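LPS-assembly lipoprotein LptE (Acinetobacter baumannii, PDB 5TSE) probably works with LptD in assembling lipopolysaccharide at the outer-membrane surface, binding lipopolysaccharide and supporting the proper assembly of LptD. Local coordinates at residues Leu11-Glu19 against Val40-Leu51; Asp26-Leu35 against Ile122-Ile133. All coordinates share one frame; numbering follows the deposited sequence.

Contact 1: residues Leu11-Glu19 against Val40-Leu51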
loop_
_atom_site.group_PDB
_atom_site.type_symbol
_atom_site.label_atom_id
_atom_site.label_comp_id
_atom_site.label_asym_id
_atom_site.label_seq_id
_atom_site.Cartn_x
_atom_site.Cartn_y
_atom_site.Cartn_z
ATOM N N LEU A 11 0.356 11.469 -16.591
ATOM C CA LEU A 11 0.251 10.145 -16.004
ATOM C C LEU A 11 1.143 9.204 -16.798
ATOM O O LEU A 11 0.761 8.711 -17.863
ATOM C CB LEU A 11 -1.213 9.705 -16.035
ATOM C CG LEU A 11 -1.654 8.447 -15.314
ATOM C CD1 LEU A 11 -1.335 8.547 -13.831
ATOM C CD2 LEU A 11 -3.147 8.256 -15.547
ATOM N N VAL A 12 2.351 8.999 -16.278
ATOM C CA VAL A 12 3.372 8.137 -16.919
ATOM C C VAL A 12 2.971 6.659 -17.134
ATOM O O VAL A 12 3.472 6.021 -18.072
ATOM C CB VAL A 12 4.737 8.203 -16.169
ATOM C CG1 VAL A 12 5.417 9.554 -16.374
ATOM C CG2 VAL A 12 4.561 7.914 -14.684
ATOM N N TYR A 13 2.081 6.128 -16.283
ATOM C CA TYR A 13 1.604 4.735 -16.385
ATOM C C TYR A 13 0.084 4.728 -16.565
ATOM O O TYR A 13 -0.673 4.615 -15.587
ATOM C CB TYR A 13 1.981 3.936 -15.139
ATOM C CG TYR A 13 3.413 4.106 -14.704
ATOM C CD1 TYR A 13 4.462 3.512 -15.411
ATOM C CD2 TYR A 13 3.723 4.844 -13.564
ATOM C CE1 TYR A 13 5.782 3.674 -15.000
ATOM C CE2 TYR A 13 5.032 5.009 -13.144
ATOM C CZ TYR A 13 6.059 4.425 -13.857
ATOM O OH TYR A 13 7.353 4.598 -13.425
ATOM N N LYS A 14 -0.355 4.824 -17.820
ATOM C CA LYS A 14 -1.783 4.893 -18.133
ATOM C C LYS A 14 -2.542 3.619 -17.826
ATOM O O LYS A 14 -3.609 3.661 -17.232
ATOM C CB LYS A 14 -2.032 5.226 -19.617
ATOM C CG LYS A 14 -1.538 6.577 -20.127
ATOM C CD LYS A 14 -0.042 6.609 -20.395
ATOM C CE LYS A 14 0.348 7.857 -21.175
ATOM N NZ LYS A 14 1.791 7.841 -21.542
ATOM N N LYS A 15 -2.003 2.491 -18.267
ATOM C CA LYS A 15 -2.667 1.200 -18.085
ATOM C C LYS A 15 -1.912 0.285 -17.134
ATOM O O LYS A 15 -0.704 0.092 -17.273
ATOM C CB LYS A 15 -2.835 0.509 -19.432
ATOM C CG LYS A 15 -3.678 1.268 -20.435
ATOM C CD LYS A 15 -3.788 0.468 -21.723
ATOM C CE LYS A 15 -4.595 1.199 -22.781
ATOM N NZ LYS A 15 -4.710 0.396 -24.031
ATOM N N LEU A 16 -2.646 -0.293 -16.185
ATOM C CA LEU A 16 -2.072 -1.192 -15.190
ATOM C C LEU A 16 -2.877 -2.432 -14.874
ATOM O O LEU A 16 -4.087 -2.514 -15.108
ATOM C CB LEU A 16 -1.831 -0.465 -13.858
ATOM C CG LEU A 16 -0.639 0.474 -13.730
ATOM C CD1 LEU A 16 -0.540 0.984 -12.301
ATOM C CD2 LEU A 16 0.638 -0.257 -14.101
ATOM N N SER A 17 -2.141 -3.392 -14.329
ATOM C CA SER A 17 -2.652 -4.650 -13.851
ATOM C C SER A 17 -1.999 -4.773 -12.474
ATOM O O SER A 17 -0.917 -4.202 -12.254
ATOM C CB SER A 17 -2.208 -5.770 -14.761
ATOM O OG SER A 17 -2.901 -6.947 -14.446
ATOM N N LEU A 18 -2.640 -5.487 -11.554
ATOM C CA LEU A 18 -2.108 -5.624 -10.197
ATOM C C LEU A 18 -1.698 -7.051 -9.880
ATOM O O LEU A 18 -2.481 -7.988 -10.074
ATOM C CB LEU A 18 -3.162 -5.221 -9.158
ATOM C CG LEU A 18 -3.881 -3.882 -9.310
ATOM C CD1 LEU A 18 -4.928 -3.747 -8.221
ATOM C CD2 LEU A 18 -2.907 -2.729 -9.267
ATOM N N GLU A 19 -0.467 -7.209 -9.407
ATOM C CA GLU A 19 0.017 -8.481 -8.975
ATOM C C GLU A 19 0.284 -8.267 -7.493
ATOM O O GLU A 19 1.171 -7.499 -7.121
ATOM C CB GLU A 19 1.291 -8.903 -9.683
ATOM C CG GLU A 19 1.701 -10.306 -9.240
ATOM C CD GLU A 19 3.048 -10.733 -9.748
ATOM O OE1 GLU A 19 3.599 -10.046 -10.618
ATOM O OE2 GLU A 19 3.548 -11.768 -9.266
ATOM N N VAL A 40 -6.014 6.223 -13.975
ATOM C CA VAL A 40 -5.384 4.965 -14.392
ATOM C C VAL A 40 -6.496 4.007 -14.821
ATOM O O VAL A 40 -7.588 4.026 -14.258
ATOM C CB VAL A 40 -4.543 4.333 -13.258
ATOM C CG1 VAL A 40 -3.911 3.019 -13.707
ATOM C CG2 VAL A 40 -3.474 5.311 -12.785
ATOM N N GLN A 41 -6.223 3.188 -15.828
ATOM C CA GLN A 41 -7.206 2.237 -16.330
ATOM C C GLN A 41 -6.746 0.813 -16.038
ATOM O O GLN A 41 -5.654 0.424 -16.449
ATOM C CB GLN A 41 -7.378 2.423 -17.833
ATOM C CG GLN A 41 -8.517 1.602 -18.427
ATOM C CD GLN A 41 -8.593 1.714 -19.937
ATOM O OE1 GLN A 41 -7.828 2.461 -20.553
ATOM N NE2 GLN A 41 -9.517 0.963 -20.545
ATOM N N LEU A 42 -7.577 0.043 -15.331
ATOM C CA LEU A 42 -7.259 -1.352 -15.020
ATOM C C LEU A 42 -7.365 -2.133 -16.318
ATOM O O LEU A 42 -8.463 -2.296 -16.869
ATOM C CB LEU A 42 -8.212 -1.928 -13.979
ATOM C CG LEU A 42 -8.180 -1.277 -12.600
ATOM C CD1 LEU A 42 -9.257 -1.899 -11.718
ATOM C CD2 LEU A 42 -6.797 -1.413 -11.969
ATOM N N SER A 43 -6.224 -2.612 -16.805
ATOM C CA SER A 43 -6.183 -3.311 -18.071
ATOM C C SER A 43 -5.275 -4.532 -18.051
ATOM O O SER A 43 -4.374 -4.657 -17.202
ATOM C CB SER A 43 -5.691 -2.329 -19.138
ATOM O OG SER A 43 -5.787 -2.868 -20.440
ATOM N N ASN A 44 -5.553 -5.432 -18.995
ATOM C CA ASN A 44 -4.785 -6.653 -19.214
ATOM C C ASN A 44 -4.197 -6.624 -20.634
ATOM O O ASN A 44 -3.625 -7.615 -21.087
ATOM C CB ASN A 44 -5.673 -7.887 -19.051
ATOM C CG ASN A 44 -6.440 -7.884 -17.742
ATOM O OD1 ASN A 44 -7.260 -6.993 -17.501
ATOM N ND2 ASN A 44 -6.213 -8.899 -16.904
ATOM N N ASP A 45 -4.341 -5.482 -21.323
ATOM C CA ASP A 45 -3.835 -5.309 -22.693
ATOM C C ASP A 45 -2.320 -5.440 -22.727
ATOM O O ASP A 45 -1.635 -5.076 -21.768
ATOM C CB ASP A 45 -4.253 -3.946 -23.267
ATOM C CG ASP A 45 -5.771 -3.788 -23.381
ATOM O OD1 ASP A 45 -6.501 -4.809 -23.311
ATOM O OD2 ASP A 45 -6.227 -2.630 -23.550
ATOM N N ASN A 46 -1.800 -5.913 -23.857
ATOM C CA ASN A 46 -0.364 -6.164 -23.999
ATOM C C ASN A 46 0.552 -4.923 -23.821
ATOM O O ASN A 46 1.764 -5.073 -23.669
ATOM C CB ASN A 46 -0.092 -6.863 -25.342
ATOM C CG ASN A 46 1.210 -7.655 -25.346
ATOM O OD1 ASN A 46 1.751 -8.006 -24.289
ATOM N ND2 ASN A 46 1.692 -7.986 -26.540
ATOM N N ASP A 47 -0.025 -3.716 -23.835
ATOM C CA ASP A 47 0.755 -2.467 -23.627
ATOM C C ASP A 47 0.661 -1.925 -22.182
ATOM O O ASP A 47 1.314 -0.931 -21.841
ATOM C CB ASP A 47 0.309 -1.366 -24.598
ATOM C CG ASP A 47 -1.116 -0.899 -24.343
ATOM O OD1 ASP A 47 -1.919 -1.679 -23.778
ATOM O OD2 ASP A 47 -1.433 0.247 -24.715
ATOM N N ALA A 48 -0.170 -2.559 -21.354
ATOM C CA ALA A 48 -0.351 -2.144 -19.951
ATOM C C ALA A 48 0.807 -2.601 -19.093
ATOM O O ALA A 48 1.418 -3.610 -19.380
ATOM C CB ALA A 48 -1.647 -2.711 -19.397
ATOM N N TYR A 49 1.111 -1.849 -18.042
ATOM C CA TYR A 49 2.183 -2.227 -17.133
ATOM C C TYR A 49 1.622 -3.080 -15.983
ATOM O O TYR A 49 0.430 -3.401 -15.949
ATOM C CB TYR A 49 2.964 -0.988 -16.655
ATOM C CG TYR A 49 3.770 -0.355 -17.775
ATOM C CD1 TYR A 49 5.027 -0.858 -18.120
ATOM C CD2 TYR A 49 3.275 0.731 -18.505
ATOM C CE1 TYR A 49 5.769 -0.301 -19.150
ATOM C CE2 TYR A 49 4.014 1.300 -19.534
ATOM C CZ TYR A 49 5.261 0.779 -19.852
ATOM O OH TYR A 49 6.003 1.326 -20.872
ATOM N N VAL A 50 2.501 -3.482 -15.074
ATOM C CA VAL A 50 2.116 -4.302 -13.963
ATOM C C VAL A 50 2.673 -3.729 -12.680
ATOM O O VAL A 50 3.874 -3.532 -12.544
ATOM C CB VAL A 50 2.643 -5.747 -14.121
ATOM C CG1 VAL A 50 2.304 -6.584 -12.889
ATOM C CG2 VAL A 50 2.088 -6.393 -15.398
ATOM N N LEU A 51 1.771 -3.471 -11.742
ATOM C CA LEU A 51 2.112 -2.974 -10.434
ATOM C C LEU A 51 2.298 -4.191 -9.555
ATOM O O LEU A 51 1.313 -4.764 -9.080
ATOM C CB LEU A 51 0.980 -2.089 -9.914
ATOM C CG LEU A 51 1.045 -1.617 -8.464
ATOM C CD1 LEU A 51 2.423 -1.104 -8.100
ATOM C CD2 LEU A 51 -0.024 -0.556 -8.234
#

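Contact 2: residues Asp26-Leu35 against Ile122-Ile133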
loop_
_atom_site.group_PDB
_atom_site.type_symbol
_atom_site.label_atom_id
_atom_site.label_comp_id
_atom_site.label_asym_id
_atom_site.label_seq_id
_atom_site.Cartn_x
_atom_site.Cartn_y
_atom_site.Cartn_z
ATOM N N ASP A 26 -8.385 -6.514 0.863
ATOM C CA ASP A 26 -8.677 -5.154 1.324
ATOM C C ASP A 26 -7.794 -4.127 0.604
ATOM O O ASP A 26 -8.284 -3.101 0.160
ATOM C CB ASP A 26 -8.529 -5.049 2.846
ATOM C CG ASP A 26 -9.586 -5.853 3.607
ATOM O OD1 ASP A 26 -10.712 -5.998 3.096
ATOM O OD2 ASP A 26 -9.305 -6.324 4.740
ATOM N N LEU A 27 -6.501 -4.413 0.451
ATOM C CA LEU A 27 -5.619 -3.465 -0.236
ATOM C C LEU A 27 -5.978 -3.419 -1.708
ATOM O O LEU A 27 -6.053 -2.334 -2.291
ATOM C CB LEU A 27 -4.146 -3.840 -0.098
ATOM C CG LEU A 27 -3.115 -2.862 -0.689
ATOM C CD1 LEU A 27 -3.180 -1.505 0.002
ATOM C CD2 LEU A 27 -1.713 -3.417 -0.578
ATOM N N GLU A 28 -6.212 -4.589 -2.299
ATOM C CA GLU A 28 -6.529 -4.634 -3.718
ATOM C C GLU A 28 -7.722 -3.754 -4.019
ATOM O O GLU A 28 -7.693 -2.986 -4.968
ATOM C CB GLU A 28 -6.821 -6.053 -4.198
ATOM C CG GLU A 28 -7.017 -6.155 -5.710
ATOM C CD GLU A 28 -7.423 -7.535 -6.174
ATOM O OE1 GLU A 28 -7.237 -8.513 -5.425
ATOM O OE2 GLU A 28 -7.948 -7.638 -7.303
ATOM N N THR A 29 -8.761 -3.872 -3.203
ATOM C CA THR A 29 -9.983 -3.084 -3.383
ATOM C C THR A 29 -9.683 -1.582 -3.356
ATOM O O THR A 29 -10.030 -0.859 -4.273
ATOM C CB THR A 29 -11.008 -3.412 -2.280
ATOM O OG1 THR A 29 -11.315 -4.813 -2.314
ATOM C CG2 THR A 29 -12.301 -2.581 -2.457
ATOM N N GLN A 30 -8.997 -1.144 -2.311
ATOM C CA GLN A 30 -8.650 0.261 -2.149
ATOM C C GLN A 30 -7.717 0.771 -3.250
ATOM O O GLN A 30 -7.863 1.913 -3.692
ATOM C CB GLN A 30 -8.066 0.517 -0.750
ATOM C CG GLN A 30 -9.020 0.116 0.371
ATOM C CD GLN A 30 -10.329 0.898 0.340
ATOM O OE1 GLN A 30 -10.403 2.035 0.812
ATOM N NE2 GLN A 30 -11.377 0.272 -0.173
ATOM N N LEU A 31 -6.779 -0.052 -3.712
ATOM C CA LEU A 31 -5.891 0.392 -4.796
ATOM C C LEU A 31 -6.666 0.688 -6.041
ATOM O O LEU A 31 -6.366 1.654 -6.737
ATOM C CB LEU A 31 -4.834 -0.645 -5.150
ATOM C CG LEU A 31 -3.682 -0.802 -4.190
ATOM C CD1 LEU A 31 -2.821 -1.994 -4.599
ATOM C CD2 LEU A 31 -2.879 0.488 -4.133
ATOM N N LYS A 32 -7.662 -0.146 -6.322
ATOM C CA LYS A 32 -8.483 0.014 -7.514
ATOM C C LYS A 32 -9.275 1.317 -7.515
ATOM O O LYS A 32 -9.230 2.052 -8.505
ATOM C CB LYS A 32 -9.407 -1.196 -7.713
ATOM C CG LYS A 32 -8.672 -2.444 -8.179
ATOM C CD LYS A 32 -9.607 -3.634 -8.340
ATOM C CE LYS A 32 -8.857 -4.842 -8.880
ATOM N NZ LYS A 32 -9.717 -6.050 -8.971
ATOM N N VAL A 33 -9.976 1.618 -6.418
ATOM C CA VAL A 33 -10.769 2.863 -6.359
ATOM C C VAL A 33 -9.880 4.091 -6.577
ATOM O O VAL A 33 -10.193 4.942 -7.409
ATOM C CB VAL A 33 -11.619 3.011 -5.061
ATOM C CG1 VAL A 33 -12.565 1.824 -4.904
ATOM C CG2 VAL A 33 -10.762 3.149 -3.811
ATOM N N TYR A 34 -8.747 4.139 -5.878
ATOM C CA TYR A 34 -7.821 5.271 -5.976
ATOM C C TYR A 34 -7.064 5.345 -7.311
ATOM O O TYR A 34 -6.895 6.437 -7.857
ATOM C CB TYR A 34 -6.856 5.314 -4.767
ATOM C CG TYR A 34 -7.581 5.432 -3.444
ATOM C CD1 TYR A 34 -8.498 6.460 -3.226
ATOM C CD2 TYR A 34 -7.320 4.567 -2.391
ATOM C CE1 TYR A 34 -9.165 6.597 -2.023
ATOM C CE2 TYR A 34 -7.986 4.695 -1.177
ATOM C CZ TYR A 34 -8.910 5.718 -1.000
ATOM O OH TYR A 34 -9.582 5.882 0.199
ATOM N N LEU A 35 -6.603 4.213 -7.833
ATOM C CA LEU A 35 -5.923 4.213 -9.136
ATOM C C LEU A 35 -6.850 4.742 -10.224
ATOM O O LEU A 35 -6.460 5.637 -10.980
ATOM C CB LEU A 35 -5.412 2.815 -9.517
ATOM C CG LEU A 35 -4.145 2.326 -8.799
ATOM C CD1 LEU A 35 -3.933 0.849 -9.044
ATOM C CD2 LEU A 35 -2.919 3.127 -9.237
ATOM N N ILE A 122 -4.540 0.693 5.945
ATOM C CA ILE A 122 -4.613 0.135 4.587
ATOM C C ILE A 122 -4.982 1.235 3.600
ATOM O O ILE A 122 -4.309 1.426 2.592
ATOM C CB ILE A 122 -5.640 -1.013 4.504
ATOM C CG1 ILE A 122 -5.119 -2.206 5.293
ATOM C CG2 ILE A 122 -5.892 -1.413 3.048
ATOM C CD1 ILE A 122 -6.090 -3.363 5.417
ATOM N N ASP A 123 -6.034 1.972 3.923
ATOM C CA ASP A 123 -6.506 3.079 3.090
ATOM C C ASP A 123 -5.382 4.096 2.852
ATOM O O ASP A 123 -5.087 4.445 1.717
ATOM C CB ASP A 123 -7.683 3.765 3.766
ATOM C CG ASP A 123 -8.361 4.746 2.870
ATOM O OD1 ASP A 123 -8.914 4.297 1.840
ATOM O OD2 ASP A 123 -8.371 5.950 3.199
ATOM N N ASP A 124 -4.752 4.541 3.940
ATOM C CA ASP A 124 -3.630 5.494 3.908
ATOM C C ASP A 124 -2.570 4.977 2.949
ATOM O O ASP A 124 -2.157 5.682 2.025
ATOM C CB ASP A 124 -3.076 5.658 5.355
ATOM C CG ASP A 124 -1.824 6.593 5.464
ATOM O OD1 ASP A 124 -1.075 6.765 4.485
ATOM O OD2 ASP A 124 -1.574 7.127 6.571
ATOM N N LEU A 125 -2.165 3.725 3.133
ATOM C CA LEU A 125 -1.143 3.138 2.281
ATOM C C LEU A 125 -1.588 3.039 0.815
ATOM O O LEU A 125 -0.796 3.302 -0.069
ATOM C CB LEU A 125 -0.689 1.777 2.814
ATOM C CG LEU A 125 0.494 1.140 2.078
ATOM C CD1 LEU A 125 1.667 2.117 1.981
ATOM C CD2 LEU A 125 0.931 -0.136 2.762
ATOM N N ALA A 126 -2.849 2.693 0.560
ATOM C CA ALA A 126 -3.350 2.623 -0.825
ATOM C C ALA A 126 -3.168 3.978 -1.531
ATOM O O ALA A 126 -2.764 4.040 -2.708
ATOM C CB ALA A 126 -4.820 2.198 -0.853
ATOM N N GLN A 127 -3.444 5.057 -0.792
ATOM C CA GLN A 127 -3.313 6.421 -1.313
ATOM C C GLN A 127 -1.842 6.781 -1.572
ATOM O O GLN A 127 -1.550 7.396 -2.590
ATOM C CB GLN A 127 -4.001 7.441 -0.374
ATOM C CG GLN A 127 -5.492 7.171 -0.195
ATOM C CD GLN A 127 -6.231 8.240 0.607
ATOM O OE1 GLN A 127 -6.022 9.434 0.417
ATOM N NE2 GLN A 127 -7.135 7.805 1.480
ATOM N N GLN A 128 -0.919 6.384 -0.689
ATOM C CA GLN A 128 0.520 6.672 -0.919
ATOM C C GLN A 128 1.047 5.940 -2.151
ATOM O O GLN A 128 1.840 6.488 -2.910
ATOM C CB GLN A 128 1.419 6.268 0.258
ATOM C CG GLN A 128 1.236 7.022 1.554
ATOM C CD GLN A 128 2.202 6.501 2.619
ATOM O OE1 GLN A 128 3.433 6.560 2.458
ATOM N NE2 GLN A 128 1.658 5.998 3.702
ATOM N N ILE A 129 0.662 4.679 -2.304
ATOM C CA ILE A 129 1.092 3.892 -3.464
ATOM C C ILE A 129 0.596 4.573 -4.724
ATOM O O ILE A 129 1.347 4.771 -5.665
ATOM C CB ILE A 129 0.525 2.466 -3.431
ATOM C CG1 ILE A 129 1.124 1.703 -2.248
ATOM C CG2 ILE A 129 0.852 1.737 -4.727
ATOM C CD1 ILE A 129 0.409 0.405 -1.923
ATOM N N THR A 130 -0.681 4.919 -4.717
ATOM C CA THR A 130 -1.305 5.579 -5.842
ATOM C C THR A 130 -0.670 6.956 -6.123
ATOM O O THR A 130 -0.482 7.339 -7.284
ATOM C CB THR A 130 -2.815 5.687 -5.594
ATOM O OG1 THR A 130 -3.365 4.364 -5.549
ATOM C CG2 THR A 130 -3.483 6.454 -6.680
ATOM N N ARG A 131 -0.319 7.670 -5.058
ATOM C CA ARG A 131 0.316 8.984 -5.170
ATOM C C ARG A 131 1.621 8.849 -5.950
ATOM O O ARG A 131 1.804 9.506 -6.975
ATOM C CB ARG A 131 0.637 9.558 -3.773
ATOM C CG ARG A 131 1.046 11.035 -3.725
ATOM C CD ARG A 131 -0.140 12.002 -3.837
ATOM N NE ARG A 131 -1.038 11.954 -2.664
ATOM C CZ ARG A 131 -2.165 11.227 -2.551
ATOM N NH1 ARG A 131 -2.609 10.445 -3.546
ATOM N NH2 ARG A 131 -2.872 11.284 -1.415
ATOM N N GLN A 132 2.513 7.977 -5.479
ATOM C CA GLN A 132 3.819 7.817 -6.127
ATOM C C GLN A 132 3.785 7.355 -7.576
ATOM O O GLN A 132 4.726 7.627 -8.318
ATOM C CB GLN A 132 4.773 6.950 -5.305
ATOM C CG GLN A 132 5.187 7.620 -3.998
ATOM C CD GLN A 132 6.487 7.082 -3.438
ATOM O OE1 GLN A 132 7.237 6.390 -4.123
ATOM N NE2 GLN A 132 6.785 7.444 -2.205
ATOM N N ILE A 133 2.718 6.671 -7.972
ATOM C CA ILE A 133 2.558 6.240 -9.363
ATOM C C ILE A 133 2.107 7.447 -10.190
ATOM O O ILE A 133 2.767 7.826 -11.151
ATOM C CB ILE A 133 1.545 5.078 -9.475
ATOM C CG1 ILE A 133 2.167 3.809 -8.889
ATOM C CG2 ILE A 133 1.144 4.812 -10.918
ATOM C CD1 ILE A 133 1.206 2.656 -8.775
#

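Contact 1: residues Leu11-Glu19 against Val40-Leu51
Leu-16 packs tightly where strand 15-19 runs between strands 41-42 and 49-64. Its CG lies anti to the carbonyl carbon (chi1 -76°), which swings CD2 to 3.5 Å from Tyr-49 CB, while CD1 approaches Leu-51 CB and the CB and CG carbons rest against Val-40 CG1. Lys-15 CB is equally close-set, 3.4 Å from Ala-48 CB. Further along, Leu-18 and Leu-51 run alongside each other in the same direction, with their CD2 methyls 3.8 Å apart. Parallel backbone bonds grip the middle strand on both edges: Ser-43 N gives to Leu-16 O at 2.7 Å, and Leu-51 N to Ser-17 O at 2.8 Å. Strand 15-19, helix 25-37 and strand 41-42 form a beta-alpha-beta unit, and strand 49-64 joins the opposite edge of 15-19 in the mixed sheet. The polar end is looser. Beyond CB the extended Lys-15 chain carries NZ between the exposed acids Asp-45 and Asp-47, at the type I turn 45-48. Both salt bridges are long, 3.4 Å from Lys-15 NZ to Asp-45 OD2 and to Asp-47 OD2, and weak as hydrogen bonds. Asp-45 N gives to Ser-43 OG at 3.1 Å, closing an ST turn.

Contact 2: residues Asp26-Leu35 against Ile122-Ile133
Knobs-into-holes packing joins helix 25-37 to helix 110-134, the two helices lying on the sheet of this LptE fold, where Tyr-34 and Ala-126 each enter a hole in the opposing helix. The segment axes approach to 8.8 Å and cross at -46°. Ala-126 sits at the centre, among Leu-27, Gln-30, Leu-31 and Tyr-34; its small side chain lets the backbones come close, and its CB lies 3.7 Å from Gln-30 CB. The Tyr-34 side chain leans among Asp-123, Ala-126, Gln-127 and Thr-130. Its ring is sandwiched: Val-33 CG2 lies over one face, and Gln-127 CG covers the other in a CH-pi contact, 3.8 Å from the centroid. Asp-123 OD1 meets the ring edge in plane and accepts from the hydroxyl, the carboxylate being turned 58° from the ring; the modelled separation is too short to be taken literally. The weak bond from Gln-127 NE2 to Asp-123 OD2, 2.8 Å, ties the residue over the ring face to the acid at its edge. Thr-130 OG1 returns to its own helix, giving to Ala-126 O at 2.9 Å, while Thr-130 CG2 lies 3.6 Å from Tyr-34 O. On the buried side, Leu-31 CD2 rests 4.0 Å from Ile-129 CD1, and Leu-35 CD2 meets Ile-133 CD1 at 4.2 Å, the side chains of each pair crossing at about a right angle. Beneath this apolar seam, Ile-122 reaches Leu-74 and Ile-129 reaches Phe-78, both of strand 68-81, and Leu-35 touches Leu-18 of strand 15-19. On the side of helix 110-134 turned from helix 25-37, Asp-124 forms a salt bridge with Arg-98 of strand 92-101.

Contacts 1 and 2 have centres about 15 Å apart and are joined by helix 25-37, which belongs to contact 2 and links in sequence the strands 15-19 and 41-42 of contact 1. Contact 1 holds the strands of that crossover together, whereas contact 2 fastens its helix to helix 110-134, far along the sequence. They meet directly: Val-40 N lies 3.1 Å from Leu-35 O, a probable hydrogen bond where the helix leads toward strand 41-42. Ile-133 joins them through side chains, its CD1 3.5 Å from Leu-51 CD2 and its CG2 3.7 Å from Tyr-13 CD2. At the outer strand 41-42, Leu-42 CD1 packs 3.6 Å from Lys-32 CG.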